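Local coordinates for protein beta-galactoside alpha-2,6-sialyltransferase (Photobacterium sp., PDB 2Z4T) that transfers sialic acid from a CMP-linked donor to beta-galactosides such as lactose in alpha-2,6 linkage, using a GT-B glycosyltransferase fold joined to an immunoglobulin-like beta-sandwich, at residues T33-E38 against Q189-L194; D85-Y90 against V112-L117; I255-L260 against W282-P287. One frame throughout, in Å; residues are numbered along the deposited sequence. Where two conformers were deposited one is given.

Contact 1 of 3, residues T33-E38 against Q189-L194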
loop_
_atom_site.group_PDB
_atom_site.type_symbol
_atom_site.label_atom_id
_atom_site.label_comp_id
_atom_site.label_asym_id
_atom_site.label_seq_id
_atom_site.Cartn_x
_atom_site.Cartn_y
_atom_site.Cartn_z
ATOM N N THR A 33 -6.786 5.540 -25.295
ATOM C CA THR A 33 -7.169 4.264 -24.722
ATOM C C THR A 33 -8.273 4.590 -23.729
ATOM O O THR A 33 -8.191 5.644 -23.124
ATOM C CB THR A 33 -5.968 3.768 -23.817
ATOM O OG1 THR A 33 -4.746 3.723 -24.564
ATOM C CG2 THR A 33 -6.218 2.389 -23.201
ATOM N N ILE A 34 -9.314 3.818 -23.447
ATOM C CA ILE A 34 -10.553 3.349 -24.089
ATOM C C ILE A 34 -10.852 1.900 -23.811
ATOM O O ILE A 34 -10.110 0.998 -24.190
ATOM C CB ILE A 34 -11.250 4.089 -25.292
ATOM C CG1 ILE A 34 -11.269 3.256 -26.581
ATOM C CG2 ILE A 34 -10.832 5.551 -25.387
ATOM C CD1 ILE A 34 -12.261 3.749 -27.604
ATOM N N ILE A 35 -11.913 1.723 -23.034
ATOM C CA ILE A 35 -12.408 0.407 -22.672
ATOM C C ILE A 35 -13.663 0.065 -23.453
ATOM O O ILE A 35 -14.327 0.954 -23.985
ATOM C CB ILE A 35 -12.705 0.300 -21.172
ATOM C CG1 ILE A 35 -13.847 1.251 -20.776
ATOM C CG2 ILE A 35 -11.457 0.581 -20.380
ATOM C CD1 ILE A 35 -14.446 0.987 -19.398
ATOM N N ASP A 36 -13.981 -1.231 -23.509
ATOM C CA ASP A 36 -15.165 -1.733 -24.191
ATOM C C ASP A 36 -16.377 -0.882 -23.848
ATOM O O ASP A 36 -16.629 -0.604 -22.679
ATOM C CB ASP A 36 -15.423 -3.197 -23.810
ATOM C CG ASP A 36 -14.300 -4.138 -24.261
ATOM O OD1 ASP A 36 -14.595 -5.332 -24.506
ATOM O OD2 ASP A 36 -13.127 -3.687 -24.371
ATOM N N GLU A 37 -17.112 -0.459 -24.874
ATOM C CA GLU A 37 -18.404 0.266 -24.731
ATOM C C GLU A 37 -18.245 1.706 -24.297
ATOM O O GLU A 37 -19.237 2.398 -24.089
ATOM C CB GLU A 37 -19.412 -0.467 -23.819
ATOM C CG GLU A 37 -19.381 -1.959 -24.020
ATOM C CD GLU A 37 -20.624 -2.656 -23.568
ATOM O OE1 GLU A 37 -20.574 -3.336 -22.527
ATOM O OE2 GLU A 37 -21.645 -2.552 -24.267
ATOM N N GLU A 38 -17.007 2.156 -24.156
ATOM C CA GLU A 38 -16.774 3.544 -23.824
ATOM C C GLU A 38 -17.142 4.416 -25.023
ATOM O O GLU A 38 -16.823 4.095 -26.178
ATOM C CB GLU A 38 -15.329 3.790 -23.390
ATOM C CG GLU A 38 -15.066 5.225 -22.929
ATOM C CD GLU A 38 -13.644 5.442 -22.427
ATOM O OE1 GLU A 38 -12.972 4.446 -22.047
ATOM O OE2 GLU A 38 -13.198 6.616 -22.416
ATOM N N GLN A 189 -21.556 -7.140 -13.197
ATOM C CA GLN A 189 -22.845 -7.249 -13.858
ATOM C C GLN A 189 -22.920 -6.385 -15.101
ATOM O O GLN A 189 -23.685 -6.659 -16.010
ATOM C CB GLN A 189 -23.957 -6.816 -12.910
ATOM C CG GLN A 189 -24.520 -7.929 -12.063
ATOM C CD GLN A 189 -25.243 -7.416 -10.837
ATOM O OE1 GLN A 189 -25.761 -8.197 -10.050
ATOM N NE2 GLN A 189 -25.269 -6.096 -10.661
ATOM N N THR A 190 -22.092 -5.357 -15.130
ATOM C CA THR A 190 -22.260 -4.225 -16.023
ATOM C C THR A 190 -21.200 -4.186 -17.125
ATOM O O THR A 190 -21.455 -3.689 -18.210
ATOM C CB THR A 190 -22.285 -2.929 -15.150
ATOM O OG1 THR A 190 -23.638 -2.684 -14.739
ATOM C CG2 THR A 190 -21.715 -1.691 -15.849
ATOM N N LYS A 191 -20.022 -4.723 -16.851
ATOM C CA LYS A 191 -18.943 -4.722 -17.824
ATOM C C LYS A 191 -18.923 -6.027 -18.614
ATOM O O LYS A 191 -19.110 -7.120 -18.050
ATOM C CB LYS A 191 -17.608 -4.481 -17.118
ATOM C CG LYS A 191 -17.519 -3.096 -16.465
ATOM C CD LYS A 191 -17.775 -2.025 -17.503
ATOM C CE LYS A 191 -17.167 -0.700 -17.106
ATOM N NZ LYS A 191 -17.987 -0.066 -16.055
ATOM N N HIS A 192 -18.698 -5.953 -19.915
ATOM C CA HIS A 192 -18.821 -7.216 -20.611
ATOM C C HIS A 192 -17.688 -8.204 -20.425
ATOM O O HIS A 192 -17.976 -9.405 -20.374
ATOM C CB HIS A 192 -19.470 -7.125 -21.999
ATOM C CG HIS A 192 -20.958 -7.026 -21.906
ATOM N ND1 HIS A 192 -21.794 -8.090 -22.158
ATOM C CD2 HIS A 192 -21.752 -6.021 -21.466
ATOM C CE1 HIS A 192 -23.043 -7.726 -21.931
ATOM N NE2 HIS A 192 -23.044 -6.476 -21.509
ATOM N N ARG A 193 -16.458 -7.729 -20.235
ATOM C CA ARG A 193 -15.359 -8.541 -19.718
ATOM C C ARG A 193 -14.704 -7.616 -18.676
ATOM O O ARG A 193 -14.757 -6.398 -18.831
ATOM C CB ARG A 193 -14.370 -8.951 -20.822
ATOM C CG ARG A 193 -13.748 -7.754 -21.558
ATOM C CD ARG A 193 -12.748 -8.144 -22.625
ATOM N NE ARG A 193 -12.398 -6.973 -23.437
ATOM C CZ ARG A 193 -11.203 -6.773 -24.004
ATOM N NH1 ARG A 193 -10.215 -7.665 -23.843
ATOM N NH2 ARG A 193 -10.984 -5.673 -24.720
ATOM N N LEU A 194 -14.119 -8.189 -17.619
ATOM C CA LEU A 194 -13.546 -7.408 -16.525
ATOM C C LEU A 194 -12.294 -8.071 -15.970
ATOM O O LEU A 194 -12.338 -9.230 -15.533
ATOM C CB LEU A 194 -14.576 -7.177 -15.401
ATOM C CG LEU A 194 -14.169 -6.189 -14.291
ATOM C CD1 LEU A 194 -14.038 -4.731 -14.818
ATOM C CD2 LEU A 194 -15.119 -6.255 -13.082
HETATM O O HOH W 1 -18.234 -3.365 -21.209
#

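Contact 2 of 3, residues D85-Y90 against V112-L117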
loop_
_atom_site.group_PDB
_atom_site.type_symbol
_atom_site.label_atom_id
_atom_site.label_comp_id
_atom_site.label_asym_id
_atom_site.label_seq_id
_atom_site.Cartn_x
_atom_site.Cartn_y
_atom_site.Cartn_z
ATOM N N ASP A 85 -13.422 -9.631 -27.065
ATOM C CA ASP A 85 -12.834 -10.738 -26.329
ATOM C C ASP A 85 -11.357 -10.478 -26.051
ATOM O O ASP A 85 -10.819 -10.998 -25.084
ATOM C CB ASP A 85 -12.984 -12.014 -27.139
ATOM C CG ASP A 85 -14.437 -12.397 -27.353
ATOM O OD1 ASP A 85 -15.229 -12.315 -26.388
ATOM O OD2 ASP A 85 -14.790 -12.773 -28.490
ATOM N N ASP A 86 -10.725 -9.683 -26.920
ATOM C CA ASP A 86 -9.298 -9.384 -26.867
ATOM C C ASP A 86 -9.085 -7.947 -27.280
ATOM O O ASP A 86 -9.687 -7.476 -28.256
ATOM C CB ASP A 86 -8.523 -10.274 -27.838
ATOM C CG ASP A 86 -8.707 -11.741 -27.553
ATOM O OD1 ASP A 86 -8.459 -12.172 -26.406
ATOM O OD2 ASP A 86 -9.098 -12.472 -28.475
ATOM N N ASP A 87 -8.223 -7.254 -26.547
ATOM C CA ASP A 87 -7.843 -5.890 -26.858
ATOM C C ASP A 87 -7.542 -5.742 -28.336
ATOM O O ASP A 87 -6.993 -6.649 -28.960
ATOM C CB ASP A 87 -6.618 -5.482 -26.032
ATOM C CG ASP A 87 -6.888 -5.496 -24.520
ATOM O OD1 ASP A 87 -8.050 -5.780 -24.091
ATOM O OD2 ASP A 87 -5.926 -5.212 -23.754
ATOM N N GLU A 88 -7.915 -4.586 -28.886
ATOM C CA GLU A 88 -7.811 -4.334 -30.304
ATOM C C GLU A 88 -7.755 -2.841 -30.604
ATOM O O GLU A 88 -8.508 -2.068 -30.025
ATOM C CB GLU A 88 -9.000 -4.964 -31.041
ATOM C CG GLU A 88 -8.817 -4.908 -32.541
ATOM C CD GLU A 88 -10.028 -5.369 -33.346
ATOM O OE1 GLU A 88 -9.884 -5.404 -34.586
ATOM O OE2 GLU A 88 -11.106 -5.658 -32.765
ATOM N N LYS A 89 -6.877 -2.468 -31.537
ATOM C CA LYS A 89 -6.777 -1.096 -32.029
ATOM C C LYS A 89 -7.758 -0.822 -33.159
ATOM O O LYS A 89 -7.956 -1.668 -34.038
ATOM C CB LYS A 89 -5.325 -0.757 -32.452
ATOM C CG LYS A 89 -4.358 -0.733 -31.220
ATOM C CD LYS A 89 -2.884 -0.441 -31.569
ATOM C CE LYS A 89 -1.958 -0.613 -30.334
ATOM N NZ LYS A 89 -1.985 -2.020 -29.843
ATOM N N TYR A 90 -8.388 0.353 -33.101
ATOM C CA TYR A 90 -9.298 0.835 -34.147
ATOM C C TYR A 90 -8.767 2.164 -34.699
ATOM O O TYR A 90 -8.299 3.005 -33.928
ATOM C CB TYR A 90 -10.745 0.954 -33.611
ATOM C CG TYR A 90 -11.431 -0.388 -33.554
ATOM C CD1 TYR A 90 -11.151 -1.288 -32.533
ATOM C CD2 TYR A 90 -12.310 -0.787 -34.563
ATOM C CE1 TYR A 90 -11.736 -2.549 -32.506
ATOM C CE2 TYR A 90 -12.902 -2.041 -34.548
ATOM C CZ TYR A 90 -12.618 -2.916 -33.526
ATOM O OH TYR A 90 -13.200 -4.153 -33.520
ATOM N N VAL A 112 -8.502 -0.042 -27.740
ATOM C CA VAL A 112 -9.593 -0.586 -26.932
ATOM C C VAL A 112 -9.079 -1.738 -26.054
ATOM O O VAL A 112 -8.526 -2.726 -26.555
ATOM C CB VAL A 112 -10.826 -1.056 -27.779
ATOM C CG1 VAL A 112 -11.971 -1.452 -26.846
ATOM C CG2 VAL A 112 -11.299 0.044 -28.759
ATOM N N VAL A 113 -9.252 -1.592 -24.742
ATOM C CA VAL A 113 -8.689 -2.557 -23.782
ATOM C C VAL A 113 -9.800 -2.993 -22.840
ATOM O O VAL A 113 -10.779 -2.249 -22.656
ATOM C CB VAL A 113 -7.513 -1.942 -22.978
ATOM C CG1 VAL A 113 -6.393 -1.414 -23.935
ATOM C CG2 VAL A 113 -8.017 -0.808 -22.062
ATOM N N ALA A 114 -9.671 -4.183 -22.260
ATOM C CA ALA A 114 -10.658 -4.656 -21.284
ATOM C C ALA A 114 -10.875 -3.646 -20.144
ATOM O O ALA A 114 -9.910 -3.046 -19.648
ATOM C CB ALA A 114 -10.243 -5.998 -20.717
ATOM N N PRO A 115 -12.142 -3.429 -19.744
ATOM C CA PRO A 115 -12.423 -2.709 -18.499
ATOM C C PRO A 115 -11.694 -3.415 -17.351
ATOM O O PRO A 115 -11.649 -4.655 -17.293
ATOM C CB PRO A 115 -13.932 -2.885 -18.326
ATOM C CG PRO A 115 -14.449 -3.107 -19.721
ATOM C CD PRO A 115 -13.373 -3.854 -20.441
ATOM N N SER A 116 -11.098 -2.639 -16.461
ATOM C CA SER A 116 -10.317 -3.217 -15.378
ATOM C C SER A 116 -10.585 -2.547 -14.030
ATOM O O SER A 116 -10.955 -1.364 -13.931
ATOM C CB SER A 116 -8.829 -3.184 -15.707
ATOM O OG SER A 116 -8.355 -1.851 -15.638
ATOM N N LEU A 117 -10.404 -3.338 -12.992
ATOM C CA LEU A 117 -10.634 -2.898 -11.640
ATOM C C LEU A 117 -9.422 -3.307 -10.796
ATOM O O LEU A 117 -8.786 -4.376 -11.018
ATOM C CB LEU A 117 -11.926 -3.521 -11.122
ATOM C CG LEU A 117 -12.533 -3.001 -9.823
ATOM C CD1 LEU A 117 -12.859 -1.524 -9.937
ATOM C CD2 LEU A 117 -13.778 -3.797 -9.458
#

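Contact 3 of 3, residues I255-L260 against W282-P287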
loop_
_atom_site.group_PDB
_atom_site.type_symbol
_atom_site.label_atom_id
_atom_site.label_comp_id
_atom_site.label_asym_id
_atom_site.label_seq_id
_atom_site.Cartn_x
_atom_site.Cartn_y
_atom_site.Cartn_z
ATOM N N ILE A 255 -4.887 -28.742 3.442
ATOM C CA ILE A 255 -6.213 -28.648 4.026
ATOM C C ILE A 255 -6.663 -27.193 3.943
ATOM O O ILE A 255 -7.827 -26.927 3.657
ATOM C CB ILE A 255 -6.235 -29.182 5.471
ATOM C CG1 ILE A 255 -6.099 -30.708 5.437
ATOM C CG2 ILE A 255 -7.508 -28.743 6.201
ATOM C CD1 ILE A 255 -5.637 -31.348 6.769
ATOM N N GLY A 256 -5.726 -26.265 4.154
ATOM C CA GLY A 256 -5.980 -24.853 3.950
ATOM C C GLY A 256 -6.523 -24.493 2.567
ATOM O O GLY A 256 -7.481 -23.721 2.465
ATOM N N LYS A 257 -5.932 -25.047 1.505
ATOM C CA LYS A 257 -6.406 -24.794 0.152
ATOM C C LYS A 257 -7.854 -25.243 -0.077
ATOM O O LYS A 257 -8.660 -24.483 -0.613
ATOM C CB LYS A 257 -5.483 -25.410 -0.899
ATOM C CG LYS A 257 -6.183 -25.707 -2.217
ATOM C CD LYS A 257 -5.243 -25.603 -3.377
ATOM C CE LYS A 257 -5.602 -26.564 -4.500
ATOM N NZ LYS A 257 -6.996 -26.408 -5.002
ATOM N N ASP A 258 -8.170 -26.475 0.314
ATOM C CA ASP A 258 -9.510 -27.031 0.076
ATOM C C ASP A 258 -10.543 -26.225 0.850
ATOM O O ASP A 258 -11.641 -25.950 0.353
ATOM C CB ASP A 258 -9.584 -28.509 0.487
ATOM C CG ASP A 258 -8.630 -29.386 -0.312
ATOM O OD1 ASP A 258 -8.467 -29.159 -1.531
ATOM O OD2 ASP A 258 -8.045 -30.312 0.279
ATOM N N TYR A 259 -10.157 -25.834 2.063
ATOM C CA TYR A 259 -11.028 -25.074 2.936
ATOM C C TYR A 259 -11.349 -23.737 2.282
ATOM O O TYR A 259 -12.535 -23.392 2.118
ATOM C CB TYR A 259 -10.393 -24.870 4.314
ATOM C CG TYR A 259 -11.164 -23.890 5.151
ATOM C CD1 TYR A 259 -12.346 -24.263 5.801
ATOM C CD2 TYR A 259 -10.730 -22.568 5.272
ATOM C CE1 TYR A 259 -13.062 -23.326 6.562
ATOM C CE2 TYR A 259 -11.427 -21.648 6.021
ATOM C CZ TYR A 259 -12.584 -22.021 6.663
ATOM O OH TYR A 259 -13.252 -21.074 7.401
ATOM N N LEU A 260 -10.292 -23.023 1.893
ATOM C CA LEU A 260 -10.419 -21.720 1.244
ATOM C C LEU A 260 -11.219 -21.850 -0.049
ATOM O O LEU A 260 -12.147 -21.071 -0.292
ATOM C CB LEU A 260 -9.038 -21.072 0.992
ATOM C CG LEU A 260 -8.995 -19.644 0.441
ATOM C CD1 LEU A 260 -9.727 -18.689 1.360
ATOM C CD2 LEU A 260 -7.577 -19.140 0.232
ATOM N N TRP A 282 -3.488 -18.330 -1.181
ATOM C CA TRP A 282 -3.948 -17.511 -2.318
ATOM C C TRP A 282 -3.327 -17.959 -3.643
ATOM O O TRP A 282 -4.025 -18.084 -4.651
ATOM C CB TRP A 282 -3.755 -15.995 -2.087
ATOM C CG TRP A 282 -4.587 -15.464 -0.938
ATOM C CD1 TRP A 282 -4.127 -14.886 0.219
ATOM C CD2 TRP A 282 -6.019 -15.499 -0.822
ATOM N NE1 TRP A 282 -5.180 -14.560 1.036
ATOM C CE2 TRP A 282 -6.351 -14.918 0.419
ATOM C CE3 TRP A 282 -7.049 -15.941 -1.656
ATOM C CZ2 TRP A 282 -7.678 -14.780 0.851
ATOM C CZ3 TRP A 282 -8.366 -15.816 -1.219
ATOM C CH2 TRP A 282 -8.668 -15.237 0.017
ATOM N N GLN A 283 -2.031 -18.242 -3.605
ATOM C CA GLN A 283 -1.256 -18.613 -4.792
ATOM C C GLN A 283 -1.640 -19.968 -5.374
ATOM O O GLN A 283 -1.332 -20.255 -6.538
ATOM C CB GLN A 283 0.253 -18.604 -4.469
ATOM C CG GLN A 283 0.781 -19.853 -3.740
ATOM C CD GLN A 283 0.399 -19.921 -2.268
ATOM O OE1 GLN A 283 -0.419 -19.139 -1.779
ATOM N NE2 GLN A 283 0.997 -20.868 -1.552
ATOM N N LYS A 284 -2.289 -20.807 -4.571
ATOM C CA LYS A 284 -2.749 -22.107 -5.056
ATOM C C LYS A 284 -4.057 -22.002 -5.830
ATOM O O LYS A 284 -4.438 -22.944 -6.510
ATOM C CB LYS A 284 -2.933 -23.083 -3.893
ATOM C CG LYS A 284 -1.659 -23.442 -3.159
ATOM C CD LYS A 284 -0.704 -24.228 -4.037
ATOM C CE LYS A 284 0.714 -24.002 -3.592
ATOM N NZ LYS A 284 1.618 -25.072 -4.061
ATOM N N LEU A 285 -4.745 -20.860 -5.723
ATOM C CA LEU A 285 -6.074 -20.702 -6.323
ATOM C C LEU A 285 -6.146 -19.577 -7.326
ATOM O O LEU A 285 -7.109 -19.498 -8.090
ATOM C CB LEU A 285 -7.143 -20.485 -5.249
ATOM C CG LEU A 285 -7.405 -21.605 -4.229
ATOM C CD1 LEU A 285 -8.157 -21.077 -3.031
ATOM C CD2 LEU A 285 -8.209 -22.681 -4.866
ATOM N N TYR A 286 -5.146 -18.699 -7.327
ATOM C CA TYR A 286 -5.180 -17.505 -8.148
ATOM C C TYR A 286 -3.757 -17.128 -8.473
ATOM O O TYR A 286 -2.848 -17.544 -7.764
ATOM C CB TYR A 286 -5.837 -16.342 -7.393
ATOM C CG TYR A 286 -7.286 -16.552 -7.054
ATOM C CD1 TYR A 286 -7.668 -16.989 -5.783
ATOM C CD2 TYR A 286 -8.280 -16.313 -7.993
ATOM C CE1 TYR A 286 -9.007 -17.209 -5.463
ATOM C CE2 TYR A 286 -9.633 -16.521 -7.685
ATOM C CZ TYR A 286 -9.984 -16.968 -6.410
ATOM O OH TYR A 286 -11.313 -17.168 -6.088
ATOM N N PRO A 287 -3.543 -16.356 -9.549
ATOM C CA PRO A 287 -2.219 -15.746 -9.660
ATOM C C PRO A 287 -2.086 -14.770 -8.510
ATOM O O PRO A 287 -2.986 -13.945 -8.303
ATOM C CB PRO A 287 -2.277 -14.989 -11.000
ATOM C CG PRO A 287 -3.436 -15.669 -11.780
ATOM C CD PRO A 287 -4.421 -16.000 -10.682
#

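Contact 1 of 3, residues T33-E38 against Q189-L194
Asp-36 and Arg-193 meet where a type II beta turn, Ile-35 to Glu-38, carries the chain out of strand 26-35 of the immunoglobulin-like beta-sandwich. Facing it is the loop between helix 178-190 and strand 194-201 of the GT-B part, so the contact is a small example of a domain junction in which a salt bridge is the main direct polar link between the two segments.

The ionic part is a side-on, two-nitrogen salt bridge. NE of Arg-193 donates to OD1 of Asp-36 (2.9 Å) and NH2 of Arg-193 to OD2 of Asp-36 (2.9 Å). Because the carboxylate and guanidinium planes are turned 44° apart, the two bonds differ: NH2 finds the syn lone pair of OD2, whereas NE approaches OD1 from 38° above the carboxylate plane. A further partner holds the carboxylate, since OD1 of Asp-36 also accepts from Leu-84 N.

Hydrogen bonds shape the turn itself. Glu-38 N reaches Ile-35 O at 2.9 Å, and OE1 of Glu-38 accepts the N-H of Ile-35 at 3.1 Å.

Apolar contact is slight: CD1 of Ile-35 touches CE of Lys-191 at 3.9 Å, the two side chains crossing at about a right angle.

A water completes the junction, accepting from the backbone N of His-192 (2.9 Å) and donating to OE1 of Glu-37 (2.7 Å).

Contact 2 of 3, residues D85-Y90 against V112-L117
The carboxylate of Asp-87 takes the backbone N-H of Ala-114, OD1 to N at 2.9 Å, from 40° above the carboxylate plane. The same OD1 forms a salt bridge with NH1 of Arg-193, and one side-chain oxygen of the loop just before strand 88-98 thus reaches both the break in strand 103-122 and Arg-193 of the glycosyltransferase part. CG of Asp-87 lies beside the backbone N (chi1 -62°), and OD2 of Asp-87 lies 3.7 Å from CB of Val-113.

Next comes the backbone pairing of a beta hairpin. Glu-88 and Val-112 form an antiparallel hydrogen-bonded pair: Glu-88 N donates to Val-112 O at 3.0 Å, and Val-112 N returns a bond to Glu-88 O at 3.1 Å. At the end of this pairing CA of Asp-87 makes a CA-H...O contact with the same Val-112 O, at 3.3 Å. On the side chains, the phenol OH of Tyr-90 gives a weak hydrogen bond to OE2 of Glu-88 and is also bonded to Gln-64 N, while OE1 of Glu-88 accepts from Thr-63 N.

Packing is lighter. CG2 of Val-112 sits 4.0 Å from CD1 of Tyr-90, at an oblique approach to the ring.

Strand 103-122 is the element that leaves one domain for the other. Around Val-113 it also pairs with strand 26-35 of the sandwich, through Ile-34; past the interruption at Ala-114 and Pro-115 it enters the GT-B sheet, between the parallel strands 146-151 and 194-201.

Contact 3 of 3, residues I255-L260 against W282-P287
Leu-260 lays its CD2 methyl over one face of the Trp-282 indole; Leu-285 joins Leu-260 beside it, and two lysines cross farther off. CD2 stands 3.8 Å from the centroid of the six-membered ring and only 17° off its normal, the geometry of a CH-pi contact. It is displaced toward the rim, coming closest to CZ3 of Trp-282 at 3.7 Å, while CD1 of Leu-260 lies 3.9 Å from CH2 of the same ring. The leucine and the indole cross at about a right angle. CG of Leu-260 is anti to the backbone N (chi1 -174°), and both methyls lie at the ring. Trp-282 reaches the meeting point from a CB that points away from the helix, the ring swinging back toward it; its NE1 is anchored on Ser-205 OG.

Leu-285 comes to Leu-260 more obliquely, with CD1 at 3.8 Å from CD2 of Leu-260. Its other methyl, CD2, is 3.9 Å from NZ of Lys-257, whose charge is paired with Glu-261 one helical turn further on.

The two lysines meet through their aliphatic parts. CD of Lys-257 rests 3.5 Å from CB of Lys-284, the chains crossing at about a right angle, and beyond CB Lys-284 turns away to a cation-pi contact with Tyr-310. No hydrogen bond spans the two segments; the contact rests on apolar and CH-pi packing, to which the lysine chains add.

In the fold, helix 249-265 thereby rests against the short, weakly bonded helix 282-285 that precedes strand 288-292. Phe-206 and Leu-213 of helix 205-216 pack on Leu-260 and Trp-282 respectively, and Ile-227 and Leu-229 of strand 222-230 also touch the indole.

Followed from the N terminus, the chain first opens contact 1 at 33-38, runs through the sandwich, and closes the hairpin of contact 2 when 112-117 meets 85-90. Contact 1 closes only at 189-194, so contact 2 is nested inside its loop. The two also touch in space, their centres about 8 Å apart: strands 26-35 and 103-122 are neighbours in one sheet. Contact 1 ties the sandwich to the GT-B part, and contact 2 secures the hairpin whose second strand runs on into it. Contact 3 follows in series, a short loop closed wholly within the glycosyltransferase part; its centre lies about 29 Å from the centre of either other contact.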